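Local coordinates for protein oligogalacturonate lyase (Vibrio parahaemolyticus RIMD 2210633, PDB 3C5M) that probably catalyses the lyase cleavage of oligogalacturonides, and carries a manganese ion in a seven-bladed beta-propeller, at residues I31-N36 with G54-N59; F38-F43 with G85-T90; V73-G78 with V107-L112; K79-F84 with F95-N100. All coordinates share one frame; numbering follows the deposited sequence.

In the fold
Following the chain from its N terminus, contact 1 closes first, joining the short inner strand 33-34 to the turn that follows strand 49-54 of the same propeller blade. Contact 2 opens inside that loop, at 38-43, and closes only at 85-90, so it crosses contact 1 and reaches from one blade to the first strand of the next. Contact 3 starts at strand 71-74 and ends at the turn after strand 103-108. Contact 4, between the linker 79-84 and strand 94-99, is nested within it. Contact 2 crosses both. Contact 1 stays within one blade; contacts 2, 3 and 4 join it, or the linker after it, to the next, illustrating how neighbouring blades pack together.

Contact 1. Residues I31-N36 with G54-N59; sequences IICHRN and GDFDGN. Unlike the reference sequence in segment 31-36: Ile31 (reference Val).
The Phe56 ring is approached obliquely by two side chains of 31-36, Ile31 CG2 lying 3.6 Å from CE1 and Cys33 SG 3.8 Å from CE2, while Tyr63 meets the ring edge-to-face from a neighbouring strand. The two segments belong to one blade of a beta-propeller, whose edge strand 33-34 meets the end of 49-54: Cys33 and Gly54 form an antiparallel non-hydrogen-bonded pair, and a type I turn follows, Asp55 to Gly58. The sulfur sits 4.7 Å from the ring centroid and 50° off its normal, a Cys sulfur-aromatic contact. The side chains of Ile31 and Phe56 cross at about a right angle. Ile31 CG1 is anti to the backbone N (chi1 -159°), which carries CD1 over the backbone of the turn to within 3.5 Å of Phe56 CA. The second flat group, the Asp55 carboxylate, lies against the side chain of Ile32, with OD1 3.7 Å from Ile32 CB, and its charge is met by a salt bridge from OD2 to Arg60. Ile32 O accepts a hydrogen bond from Asp55 N (3.1 Å, 139° at the hydrogen) and a CA-H...O contact from Gly54 CA at 3.2 Å.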
loop_
_atom_site.group_PDB
_atom_site.type_symbol
_atom_site.label_atom_id
_atom_site.label_comp_id
_atom_site.label_asym_id
_atom_site.label_seq_id
_atom_site.Cartn_x
_atom_site.Cartn_y
_atom_site.Cartn_z
ATOM N N ILE A 31 -4.784 -6.406 -21.829
ATOM C CA ILE A 31 -5.804 -6.457 -20.764
ATOM C C ILE A 31 -5.307 -5.736 -19.511
ATOM O O ILE A 31 -4.150 -5.875 -19.115
ATOM C CB ILE A 31 -6.219 -7.930 -20.427
ATOM C CG1 ILE A 31 -7.586 -7.947 -19.741
ATOM C CG2 ILE A 31 -5.182 -8.595 -19.532
ATOM C CD1 ILE A 31 -8.431 -9.106 -20.194
ATOM N N ILE A 32 -6.176 -4.938 -18.909
ATOM C CA ILE A 32 -5.831 -4.180 -17.706
ATOM C C ILE A 32 -5.480 -5.052 -16.483
ATOM O O ILE A 32 -6.240 -5.948 -16.116
ATOM C CB ILE A 32 -6.993 -3.250 -17.327
ATOM C CG1 ILE A 32 -7.235 -2.273 -18.481
ATOM C CG2 ILE A 32 -6.692 -2.535 -16.019
ATOM C CD1 ILE A 32 -8.412 -1.342 -18.275
ATOM N N CYS A 33 -4.333 -4.780 -15.865
ATOM C CA CYS A 33 -3.885 -5.508 -14.689
ATOM C C CYS A 33 -3.078 -4.585 -13.801
ATOM O O CYS A 33 -2.406 -3.681 -14.292
ATOM C CB CYS A 33 -2.978 -6.673 -15.067
ATOM S SG CYS A 33 -3.783 -7.986 -15.962
ATOM N N HIS A 34 -3.136 -4.812 -12.494
ATOM C CA HIS A 34 -2.347 -4.009 -11.577
ATOM C C HIS A 34 -2.102 -4.754 -10.290
ATOM O O HIS A 34 -2.858 -5.663 -9.929
ATOM C CB HIS A 34 -3.038 -2.687 -11.259
ATOM C CG HIS A 34 -4.254 -2.833 -10.401
ATOM N ND1 HIS A 34 -5.502 -3.108 -10.917
ATOM C CD2 HIS A 34 -4.414 -2.730 -9.062
ATOM C CE1 HIS A 34 -6.380 -3.163 -9.932
ATOM N NE2 HIS A 34 -5.746 -2.937 -8.797
ATOM N N ARG A 35 -1.034 -4.350 -9.606
ATOM C CA ARG A 35 -0.643 -4.932 -8.330
ATOM C C ARG A 35 -1.415 -4.229 -7.209
ATOM O O ARG A 35 -1.949 -3.134 -7.407
ATOM C CB ARG A 35 0.850 -4.736 -8.111
ATOM C CG ARG A 35 1.255 -3.301 -7.860
ATOM C CD ARG A 35 2.746 -3.203 -7.706
ATOM N NE ARG A 35 3.283 -4.073 -6.654
ATOM C CZ ARG A 35 3.139 -3.840 -5.358
ATOM N NH1 ARG A 35 2.473 -2.768 -4.955
ATOM N NH2 ARG A 35 3.674 -4.656 -4.469
ATOM N N ASN A 36 -1.475 -4.864 -6.043
ATOM C CA ASN A 36 -2.169 -4.298 -4.882
ATOM C C ASN A 36 -1.313 -3.180 -4.288
ATOM O O ASN A 36 -0.259 -2.841 -4.828
ATOM C CB ASN A 36 -2.387 -5.370 -3.807
ATOM C CG ASN A 36 -1.070 -5.880 -3.198
ATOM O OD1 ASN A 36 -1.069 -6.539 -2.147
ATOM N ND2 ASN A 36 0.049 -5.585 -3.859
ATOM N N GLY A 54 -6.871 -8.276 -12.422
ATOM C CA GLY A 54 -6.945 -8.114 -13.869
ATOM C C GLY A 54 -8.369 -8.236 -14.372
ATOM O O GLY A 54 -9.249 -8.684 -13.626
ATOM N N ASP A 55 -8.610 -7.858 -15.627
ATOM C CA ASP A 55 -9.960 -7.934 -16.202
ATOM C C ASP A 55 -10.206 -9.125 -17.118
ATOM O O ASP A 55 -11.122 -9.095 -17.930
ATOM C CB ASP A 55 -10.277 -6.652 -16.967
ATOM C CG ASP A 55 -10.177 -5.415 -16.094
ATOM O OD1 ASP A 55 -10.491 -4.297 -16.572
ATOM O OD2 ASP A 55 -9.780 -5.564 -14.920
ATOM N N PHE A 56 -9.407 -10.173 -16.976
ATOM C CA PHE A 56 -9.570 -11.354 -17.809
ATOM C C PHE A 56 -11.022 -11.808 -17.889
ATOM O O PHE A 56 -11.499 -12.206 -18.951
ATOM C CB PHE A 56 -8.720 -12.506 -17.273
ATOM C CG PHE A 56 -7.258 -12.217 -17.268
ATOM C CD1 PHE A 56 -6.511 -12.326 -18.437
ATOM C CD2 PHE A 56 -6.627 -11.806 -16.102
ATOM C CE1 PHE A 56 -5.154 -12.028 -18.451
ATOM C CE2 PHE A 56 -5.270 -11.502 -16.103
ATOM C CZ PHE A 56 -4.533 -11.617 -17.283
ATOM N N ASP A 57 -11.731 -11.749 -16.770
ATOM C CA ASP A 57 -13.120 -12.199 -16.750
ATOM C C ASP A 57 -14.147 -11.068 -16.859
ATOM O O ASP A 57 -15.243 -11.150 -16.300
ATOM C CB ASP A 57 -13.366 -13.035 -15.490
ATOM C CG ASP A 57 -14.695 -13.761 -15.519
ATOM O OD1 ASP A 57 -15.074 -14.278 -16.592
ATOM O OD2 ASP A 57 -15.359 -13.831 -14.460
ATOM N N GLY A 58 -13.786 -10.016 -17.593
ATOM C CA GLY A 58 -14.693 -8.900 -17.786
ATOM C C GLY A 58 -14.921 -8.065 -16.546
ATOM O O GLY A 58 -15.689 -7.104 -16.564
ATOM N N ASN A 59 -14.254 -8.432 -15.461
ATOM C CA ASN A 59 -14.390 -7.701 -14.216
ATOM C C ASN A 59 -13.060 -7.595 -13.537
ATOM O O ASN A 59 -12.228 -8.495 -13.641
ATOM C CB ASN A 59 -15.361 -8.411 -13.284
ATOM C CG ASN A 59 -16.798 -8.065 -13.579
ATOM O OD1 ASN A 59 -17.703 -8.861 -13.334
ATOM N ND2 ASN A 59 -17.022 -6.859 -14.098
#

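Contact 2. Residues F38-F43 with G85-T90; sequences FYQKCF and GGFIST
Lys41 lays its fully extended side chain across Ile88 at about a right angle, CD coming 4.1 Å from Ile88 CB and 3.4 Å from Ile88 O. With CG anti to the backbone N (chi1 178°) and every later torsion also near 180°, the aliphatic part runs along the strand edge as far as Ser89, whose O takes a weak hydrogen bond from Lys41 NZ at 3.3 Å. The stronger partner of the ammonium is Glu92, in a salt bridge, so the lysine joins apolar overlap at its middle to charge pairing at its tip. The backbones also meet directly. Ile88 N donates to Lys41 O at 2.9 Å, fairly straight at 160°, and the same carbonyl lies 3.2 Å from Phe87 CA in a CA-H...O contact. Ile88 also turns CD1 against the backbone of the incoming loop, 3.5 Å from Cys42 O. On the other side of Lys41 in sequence, Gln40 packs its CB 3.6 Å from Gly86 O, and its side chain crosses that of Phe87 obliquely. Phe87 in turn lies nearly parallel to the ring of Phe96 on the adjacent strand. The whole is an interblade contact of a beta-propeller: a loop preceding the second strand of one blade docks on the short innermost strand of the next, near the central axis.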
loop_
_atom_site.group_PDB
_atom_site.type_symbol
_atom_site.label_atom_id
_atom_site.label_comp_id
_atom_site.label_asym_id
_atom_site.label_seq_id
_atom_site.Cartn_x
_atom_site.Cartn_y
_atom_site.Cartn_z
ATOM N N PHE A 38 1.414 -1.398 -2.229
ATOM C CA PHE A 38 2.767 -1.797 -1.883
ATOM C C PHE A 38 3.021 -2.262 -0.454
ATOM O O PHE A 38 3.941 -3.046 -0.215
ATOM C CB PHE A 38 3.717 -0.656 -2.218
ATOM C CG PHE A 38 3.306 0.663 -1.630
ATOM C CD1 PHE A 38 3.968 1.187 -0.521
ATOM C CD2 PHE A 38 2.250 1.382 -2.183
ATOM C CE1 PHE A 38 3.589 2.408 0.034
ATOM C CE2 PHE A 38 1.855 2.603 -1.643
ATOM C CZ PHE A 38 2.527 3.120 -0.527
ATOM N N TYR A 39 2.235 -1.797 0.507
ATOM C CA TYR A 39 2.474 -2.238 1.875
ATOM C C TYR A 39 1.768 -3.553 2.213
ATOM O O TYR A 39 2.063 -4.174 3.221
ATOM C CB TYR A 39 2.105 -1.128 2.875
ATOM C CG TYR A 39 0.711 -0.586 2.740
ATOM C CD1 TYR A 39 0.426 0.485 1.883
ATOM C CD2 TYR A 39 -0.321 -1.118 3.502
ATOM C CE1 TYR A 39 -0.871 1.018 1.801
ATOM C CE2 TYR A 39 -1.606 -0.604 3.432
ATOM C CZ TYR A 39 -1.883 0.463 2.585
ATOM O OH TYR A 39 -3.171 0.955 2.533
ATOM N N GLN A 40 0.861 -3.978 1.345
ATOM C CA GLN A 40 0.121 -5.216 1.534
ATOM C C GLN A 40 0.882 -6.384 0.930
ATOM O O GLN A 40 1.493 -6.252 -0.135
ATOM C CB GLN A 40 -1.244 -5.104 0.874
ATOM C CG GLN A 40 -2.084 -4.000 1.480
ATOM C CD GLN A 40 -2.565 -4.369 2.862
ATOM O OE1 GLN A 40 -3.746 -4.624 3.062
ATOM N NE2 GLN A 40 -1.651 -4.417 3.821
ATOM N N LYS A 41 0.854 -7.524 1.609
ATOM C CA LYS A 41 1.558 -8.707 1.129
ATOM C C LYS A 41 0.908 -9.289 -0.121
ATOM O O LYS A 41 -0.288 -9.572 -0.129
ATOM C CB LYS A 41 1.588 -9.778 2.221
ATOM C CG LYS A 41 2.248 -11.064 1.792
ATOM C CD LYS A 41 2.209 -12.123 2.883
ATOM C CE LYS A 41 2.936 -13.392 2.408
ATOM N NZ LYS A 41 3.110 -14.441 3.447
ATOM N N CYS A 42 1.696 -9.494 -1.168
ATOM C CA CYS A 42 1.166 -10.070 -2.407
ATOM C C CYS A 42 2.049 -11.200 -2.931
ATOM O O CYS A 42 1.707 -11.865 -3.909
ATOM C CB CYS A 42 1.013 -8.989 -3.481
ATOM S SG CYS A 42 2.531 -8.115 -3.921
ATOM N N PHE A 43 3.170 -11.417 -2.255
ATOM C CA PHE A 43 4.139 -12.445 -2.628
ATOM C C PHE A 43 4.233 -13.483 -1.540
ATOM O O PHE A 43 4.192 -13.132 -0.365
ATOM C CB PHE A 43 5.532 -11.824 -2.784
ATOM C CG PHE A 43 5.837 -11.351 -4.159
ATOM C CD1 PHE A 43 6.108 -12.266 -5.161
ATOM C CD2 PHE A 43 5.847 -9.999 -4.459
ATOM C CE1 PHE A 43 6.388 -11.851 -6.450
ATOM C CE2 PHE A 43 6.125 -9.567 -5.749
ATOM C CZ PHE A 43 6.395 -10.499 -6.747
ATOM N N GLY A 85 -6.627 -3.171 -1.768
ATOM C CA GLY A 85 -6.378 -3.545 -0.393
ATOM C C GLY A 85 -6.079 -5.007 -0.147
ATOM O O GLY A 85 -5.565 -5.352 0.903
ATOM N N GLY A 86 -6.377 -5.869 -1.110
ATOM C CA GLY A 86 -6.143 -7.292 -0.931
ATOM C C GLY A 86 -4.758 -7.679 -0.472
ATOM O O GLY A 86 -3.784 -6.983 -0.770
ATOM N N PHE A 87 -4.661 -8.788 0.261
ATOM C CA PHE A 87 -3.361 -9.269 0.735
ATOM C C PHE A 87 -3.393 -10.744 1.113
ATOM O O PHE A 87 -4.449 -11.303 1.434
ATOM C CB PHE A 87 -2.881 -8.436 1.927
ATOM C CG PHE A 87 -3.670 -8.649 3.181
ATOM C CD1 PHE A 87 -3.307 -9.631 4.093
ATOM C CD2 PHE A 87 -4.793 -7.887 3.441
ATOM C CE1 PHE A 87 -4.065 -9.849 5.257
ATOM C CE2 PHE A 87 -5.552 -8.099 4.600
ATOM C CZ PHE A 87 -5.186 -9.081 5.504
ATOM N N ILE A 88 -2.222 -11.368 1.067
ATOM C CA ILE A 88 -2.081 -12.787 1.400
ATOM C C ILE A 88 -1.822 -12.965 2.902
ATOM O O ILE A 88 -1.154 -12.141 3.523
ATOM C CB ILE A 88 -0.937 -13.423 0.565
ATOM C CG1 ILE A 88 -1.319 -13.384 -0.925
ATOM C CG2 ILE A 88 -0.688 -14.838 1.006
ATOM C CD1 ILE A 88 -0.272 -13.936 -1.874
ATOM N N SER A 89 -2.388 -14.023 3.481
ATOM C CA SER A 89 -2.236 -14.326 4.907
ATOM C C SER A 89 -0.791 -14.699 5.221
ATOM O O SER A 89 -0.013 -14.981 4.318
ATOM C CB SER A 89 -3.148 -15.496 5.287
ATOM O OG SER A 89 -2.731 -16.715 4.672
ATOM N N THR A 90 -0.438 -14.711 6.502
ATOM C CA THR A 90 0.913 -15.054 6.914
ATOM C C THR A 90 1.202 -16.518 6.628
ATOM O O THR A 90 2.306 -16.865 6.205
ATOM C CB THR A 90 1.108 -14.789 8.412
ATOM O OG1 THR A 90 0.771 -13.427 8.696
ATOM C CG2 THR A 90 2.543 -15.051 8.828
#

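Contact 3. Residues V73-G78 with V107-L112; sequences VQLTEG and VDLETL
Leu75 and Leu112 bury the most surface here, meeting at about a right angle with Leu75 CD1 3.8 Å from Leu112 CD2. They form part of an apolar seam between adjacent blades of the beta-propeller, far from the manganese: Leu75 follows strand 71-74 of one blade, and Leu112 ends the turn after strand 103-108 of the next. The other methyl of Leu112, CD1, packs on the backbone, 3.7 Å from Gln74 O, and the side chains of Leu112 and Val73 pass in opposite directions, CD1 to CG2 4.2 Å. Leu109 comes to Leu75 from the same turn, its CD2 4.0 Å from Leu75 CD2. Lys3, from the N-terminal segment, straps the two sides by donating to the carbonyls of both Leu75 and Leu112. The turn that presents the leucines is itself shaped by Asp108: OD1 accepts from Glu110 N at 2.7 Å through its anti lone pair, an Asx turn, and, making an Asx motif, from Thr111 N at 3.1 Å, above the carboxylate plane.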
loop_
_atom_site.group_PDB
_atom_site.type_symbol
_atom_site.label_atom_id
_atom_site.label_comp_id
_atom_site.label_asym_id
_atom_site.label_seq_id
_atom_site.Cartn_x
_atom_site.Cartn_y
_atom_site.Cartn_z
ATOM N N VAL A 73 -4.705 -18.374 -11.557
ATOM C CA VAL A 73 -6.045 -18.872 -11.286
ATOM C C VAL A 73 -6.911 -17.718 -10.790
ATOM O O VAL A 73 -6.444 -16.849 -10.057
ATOM C CB VAL A 73 -6.007 -20.012 -10.239
ATOM C CG1 VAL A 73 -5.221 -19.580 -9.011
ATOM C CG2 VAL A 73 -7.421 -20.393 -9.844
ATOM N N GLN A 74 -8.167 -17.705 -11.218
ATOM C CA GLN A 74 -9.078 -16.657 -10.804
ATOM C C GLN A 74 -9.512 -16.934 -9.368
ATOM O O GLN A 74 -10.077 -17.982 -9.070
ATOM C CB GLN A 74 -10.296 -16.612 -11.726
ATOM C CG GLN A 74 -10.941 -15.238 -11.848
ATOM C CD GLN A 74 -12.223 -15.256 -12.677
ATOM O OE1 GLN A 74 -12.301 -15.913 -13.729
ATOM N NE2 GLN A 74 -13.237 -14.528 -12.209
ATOM N N LEU A 75 -9.234 -15.981 -8.482
ATOM C CA LEU A 75 -9.559 -16.090 -7.064
ATOM C C LEU A 75 -10.974 -15.649 -6.750
ATOM O O LEU A 75 -11.687 -16.321 -6.002
ATOM C CB LEU A 75 -8.572 -15.245 -6.249
ATOM C CG LEU A 75 -7.343 -15.941 -5.680
ATOM C CD1 LEU A 75 -6.900 -17.077 -6.576
ATOM C CD2 LEU A 75 -6.243 -14.928 -5.479
ATOM N N THR A 76 -11.380 -14.521 -7.329
ATOM C CA THR A 76 -12.705 -13.971 -7.086
ATOM C C THR A 76 -13.428 -13.653 -8.393
ATOM O O THR A 76 -12.791 -13.407 -9.413
ATOM C CB THR A 76 -12.605 -12.686 -6.272
ATOM O OG1 THR A 76 -11.968 -11.679 -7.060
ATOM C CG2 THR A 76 -11.803 -12.924 -5.015
ATOM N N GLU A 77 -14.760 -13.646 -8.346
ATOM C CA GLU A 77 -15.577 -13.364 -9.521
ATOM C C GLU A 77 -16.656 -12.330 -9.219
ATOM O O GLU A 77 -16.882 -11.976 -8.060
ATOM C CB GLU A 77 -16.228 -14.656 -10.025
ATOM C CG GLU A 77 -17.185 -15.297 -9.027
ATOM C CD GLU A 77 -17.602 -16.708 -9.435
ATOM O OE1 GLU A 77 -18.195 -16.869 -10.526
ATOM O OE2 GLU A 77 -17.338 -17.661 -8.668
ATOM N N GLY A 78 -17.317 -11.847 -10.271
ATOM C CA GLY A 78 -18.367 -10.856 -10.113
ATOM C C GLY A 78 -17.791 -9.466 -9.947
ATOM O O GLY A 78 -16.575 -9.289 -10.017
ATOM N N VAL A 107 -10.531 -15.670 1.686
ATOM C CA VAL A 107 -10.589 -16.688 0.641
ATOM C C VAL A 107 -9.509 -17.768 0.727
ATOM O O VAL A 107 -8.327 -17.463 0.733
ATOM C CB VAL A 107 -10.444 -16.040 -0.752
ATOM C CG1 VAL A 107 -10.678 -17.081 -1.826
ATOM C CG2 VAL A 107 -11.376 -14.862 -0.878
ATOM N N ASP A 108 -9.919 -19.027 0.759
ATOM C CA ASP A 108 -8.969 -20.131 0.816
ATOM C C ASP A 108 -8.281 -20.186 -0.557
ATOM O O ASP A 108 -8.946 -20.348 -1.580
ATOM C CB ASP A 108 -9.716 -21.440 1.090
ATOM C CG ASP A 108 -8.784 -22.607 1.387
ATOM O OD1 ASP A 108 -7.849 -22.841 0.594
ATOM O OD2 ASP A 108 -8.995 -23.303 2.409
ATOM N N LEU A 109 -6.957 -20.045 -0.582
ATOM C CA LEU A 109 -6.219 -20.055 -1.841
ATOM C C LEU A 109 -6.190 -21.412 -2.519
ATOM O O LEU A 109 -5.732 -21.542 -3.661
ATOM C CB LEU A 109 -4.795 -19.590 -1.610
ATOM C CG LEU A 109 -4.710 -18.116 -1.285
ATOM C CD1 LEU A 109 -3.263 -17.722 -0.998
ATOM C CD2 LEU A 109 -5.273 -17.343 -2.464
ATOM N N GLU A 110 -6.680 -22.420 -1.809
ATOM C CA GLU A 110 -6.711 -23.783 -2.310
ATOM C C GLU A 110 -8.082 -24.116 -2.854
ATOM O O GLU A 110 -8.244 -24.308 -4.057
ATOM C CB GLU A 110 -6.363 -24.752 -1.180
ATOM C CG GLU A 110 -5.089 -25.557 -1.390
ATOM C CD GLU A 110 -5.293 -26.753 -2.315
ATOM O OE1 GLU A 110 -5.671 -26.547 -3.498
ATOM O OE2 GLU A 110 -5.077 -27.897 -1.846
ATOM N N THR A 111 -9.067 -24.181 -1.961
ATOM C CA THR A 111 -10.439 -24.516 -2.346
ATOM C C THR A 111 -11.167 -23.358 -3.022
ATOM O O THR A 111 -12.155 -23.565 -3.728
ATOM C CB THR A 111 -11.260 -24.951 -1.126
ATOM O OG1 THR A 111 -11.467 -23.825 -0.268
ATOM C CG2 THR A 111 -10.522 -26.024 -0.355
ATOM N N LEU A 112 -10.658 -22.149 -2.815
ATOM C CA LEU A 112 -11.247 -20.936 -3.367
ATOM C C LEU A 112 -12.546 -20.606 -2.668
ATOM O O LEU A 112 -13.310 -19.759 -3.129
ATOM C CB LEU A 112 -11.482 -21.060 -4.870
ATOM C CG LEU A 112 -10.197 -20.993 -5.706
ATOM C CD1 LEU A 112 -10.550 -21.122 -7.182
ATOM C CD2 LEU A 112 -9.480 -19.673 -5.453
#

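Contact 4. Residues K79-F84 with F95-N100; sequences KGDNTF and FFYVKN
Asp81 and Lys99 lie side by side and point the same way, closing a salt bridge between Asp81 OD1 and Lys99 NZ; its modelled length is too short to be taken literally. The lysine chain bends at its last two torsions (chi4 66°), which brings NZ to the edge of the Tyr97 ring, in its plane, where it bonds to Tyr97 OH at 2.7 Å. The Asp81 carboxylate is turned 69° from the plane of that ring, with OD1 3.5 Å from Tyr97 CE2. Asp81 OD2 also bonds to Thr76, and Tyr97 OH to Glu114, so the charged cluster reaches into both blades. Beside it the backbones are bridged at Asp81 and Lys99. Asn100 N donates to Gly80 O at 2.7 Å in a nearly straight bond, and Asn82 N to Val98 O at 3.0 Å. One step further along, a water takes over, donating to Asn82 O and accepting from Val98 N at 2.7 Å. Asn82 OD1 accepts from Phe84 N at 3.1 Å, an Asx turn, and also from Gly85 N. Here the linker between two beta-propeller blades lies along the second strand of the blade it is about to enter.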
loop_
_atom_site.group_PDB
_atom_site.type_symbol
_atom_site.label_atom_id
_atom_site.label_comp_id
_atom_site.label_asym_id
_atom_site.label_seq_id
_atom_site.Cartn_x
_atom_site.Cartn_y
_atom_site.Cartn_z
ATOM N N LYS A 79 -18.645 -8.470 -9.738
ATOM C CA LYS A 79 -18.152 -7.115 -9.563
ATOM C C LYS A 79 -18.135 -6.684 -8.106
ATOM O O LYS A 79 -18.681 -7.362 -7.234
ATOM C CB LYS A 79 -18.993 -6.131 -10.361
ATOM C CG LYS A 79 -20.480 -6.254 -10.123
ATOM C CD LYS A 79 -21.186 -4.918 -10.359
ATOM C CE LYS A 79 -20.705 -3.877 -9.335
ATOM N NZ LYS A 79 -21.294 -2.526 -9.534
ATOM N N GLY A 80 -17.468 -5.568 -7.844
ATOM C CA GLY A 80 -17.418 -5.054 -6.490
ATOM C C GLY A 80 -16.156 -5.286 -5.676
ATOM O O GLY A 80 -16.112 -4.923 -4.505
ATOM N N ASP A 81 -15.130 -5.875 -6.269
ATOM C CA ASP A 81 -13.913 -6.121 -5.524
ATOM C C ASP A 81 -13.083 -4.869 -5.411
ATOM O O ASP A 81 -13.025 -4.069 -6.347
ATOM C CB ASP A 81 -13.038 -7.174 -6.205
ATOM C CG ASP A 81 -13.752 -8.481 -6.443
ATOM O OD1 ASP A 81 -14.883 -8.657 -5.933
ATOM O OD2 ASP A 81 -13.176 -9.350 -7.145
ATOM N N ASN A 82 -12.451 -4.697 -4.254
ATOM C CA ASN A 82 -11.543 -3.583 -4.043
ATOM C C ASN A 82 -10.236 -4.289 -4.364
ATOM O O ASN A 82 -9.703 -5.059 -3.566
ATOM C CB ASN A 82 -11.571 -3.134 -2.601
ATOM C CG ASN A 82 -10.552 -2.076 -2.320
ATOM O OD1 ASN A 82 -9.356 -2.259 -2.558
ATOM N ND2 ASN A 82 -11.012 -0.946 -1.819
ATOM N N THR A 83 -9.730 -4.048 -5.556
ATOM C CA THR A 83 -8.531 -4.740 -5.991
ATOM C C THR A 83 -7.219 -4.231 -5.483
ATOM O O THR A 83 -6.182 -4.765 -5.860
ATOM C CB THR A 83 -8.495 -4.802 -7.526
ATOM O OG1 THR A 83 -8.795 -3.505 -8.072
ATOM C CG2 THR A 83 -9.531 -5.803 -8.018
ATOM N N PHE A 84 -7.250 -3.226 -4.613
ATOM C CA PHE A 84 -6.005 -2.660 -4.066
ATOM C C PHE A 84 -5.632 -3.104 -2.653
ATOM O O PHE A 84 -4.466 -3.370 -2.385
ATOM C CB PHE A 84 -6.062 -1.131 -4.079
ATOM C CG PHE A 84 -6.122 -0.552 -5.447
ATOM C CD1 PHE A 84 -7.337 -0.418 -6.109
ATOM C CD2 PHE A 84 -4.960 -0.186 -6.100
ATOM C CE1 PHE A 84 -7.385 0.064 -7.405
ATOM C CE2 PHE A 84 -5.001 0.294 -7.390
ATOM C CZ PHE A 84 -6.215 0.420 -8.045
ATOM N N PHE A 95 -6.159 -15.308 1.344
ATOM C CA PHE A 95 -5.932 -13.873 1.163
ATOM C C PHE A 95 -7.231 -13.188 1.555
ATOM O O PHE A 95 -8.276 -13.832 1.592
ATOM C CB PHE A 95 -5.495 -13.533 -0.287
ATOM C CG PHE A 95 -6.625 -13.192 -1.226
ATOM C CD1 PHE A 95 -7.394 -14.197 -1.812
ATOM C CD2 PHE A 95 -6.916 -11.859 -1.529
ATOM C CE1 PHE A 95 -8.433 -13.886 -2.690
ATOM C CE2 PHE A 95 -7.958 -11.533 -2.407
ATOM C CZ PHE A 95 -8.720 -12.551 -2.991
ATOM N N PHE A 96 -7.156 -11.905 1.884
ATOM C CA PHE A 96 -8.334 -11.150 2.297
ATOM C C PHE A 96 -8.581 -9.969 1.375
ATOM O O PHE A 96 -7.637 -9.374 0.843
ATOM C CB PHE A 96 -8.164 -10.586 3.717
ATOM C CG PHE A 96 -8.028 -11.627 4.787
ATOM C CD1 PHE A 96 -6.889 -12.426 4.869
ATOM C CD2 PHE A 96 -9.030 -11.787 5.741
ATOM C CE1 PHE A 96 -6.748 -13.371 5.891
ATOM C CE2 PHE A 96 -8.900 -12.727 6.767
ATOM C CZ PHE A 96 -7.754 -13.523 6.844
ATOM N N TYR A 97 -9.851 -9.620 1.198
ATOM C CA TYR A 97 -10.202 -8.472 0.380
ATOM C C TYR A 97 -11.602 -8.010 0.733
ATOM O O TYR A 97 -12.351 -8.743 1.359
ATOM C CB TYR A 97 -10.137 -8.820 -1.104
ATOM C CG TYR A 97 -11.343 -9.558 -1.620
ATOM C CD1 TYR A 97 -11.528 -10.912 -1.329
ATOM C CD2 TYR A 97 -12.296 -8.908 -2.422
ATOM C CE1 TYR A 97 -12.632 -11.614 -1.825
ATOM C CE2 TYR A 97 -13.406 -9.592 -2.925
ATOM C CZ TYR A 97 -13.567 -10.945 -2.622
ATOM O OH TYR A 97 -14.662 -11.628 -3.101
ATOM N N VAL A 98 -11.943 -6.789 0.331
ATOM C CA VAL A 98 -13.254 -6.234 0.608
ATOM C C VAL A 98 -14.095 -6.169 -0.660
ATOM O O VAL A 98 -13.640 -5.694 -1.706
ATOM C CB VAL A 98 -13.148 -4.820 1.190
ATOM C CG1 VAL A 98 -14.534 -4.232 1.389
ATOM C CG2 VAL A 98 -12.388 -4.861 2.499
ATOM N N LYS A 99 -15.333 -6.640 -0.561
ATOM C CA LYS A 99 -16.226 -6.636 -1.707
ATOM C C LYS A 99 -17.431 -5.752 -1.430
ATOM O O LYS A 99 -18.002 -5.792 -0.341
ATOM C CB LYS A 99 -16.692 -8.070 -2.032
ATOM C CG LYS A 99 -17.365 -8.190 -3.405
ATOM C CD LYS A 99 -18.011 -9.542 -3.628
ATOM C CE LYS A 99 -17.642 -10.135 -4.975
ATOM N NZ LYS A 99 -16.185 -10.467 -5.037
ATOM N N ASN A 100 -17.810 -4.960 -2.428
ATOM C CA ASN A 100 -18.961 -4.058 -2.345
ATOM C C ASN A 100 -18.856 -3.087 -1.211
ATOM O O ASN A 100 -19.863 -2.541 -0.771
ATOM C CB ASN A 100 -20.239 -4.873 -2.221
ATOM C CG ASN A 100 -20.433 -5.790 -3.404
ATOM O OD1 ASN A 100 -20.677 -6.985 -3.249
ATOM N ND2 ASN A 100 -20.321 -5.231 -4.604
HETATM O O HOH W 1 -14.807 -3.462 -1.825
HETATM O O HOH W 2 -9.847 -5.459 -0.705
#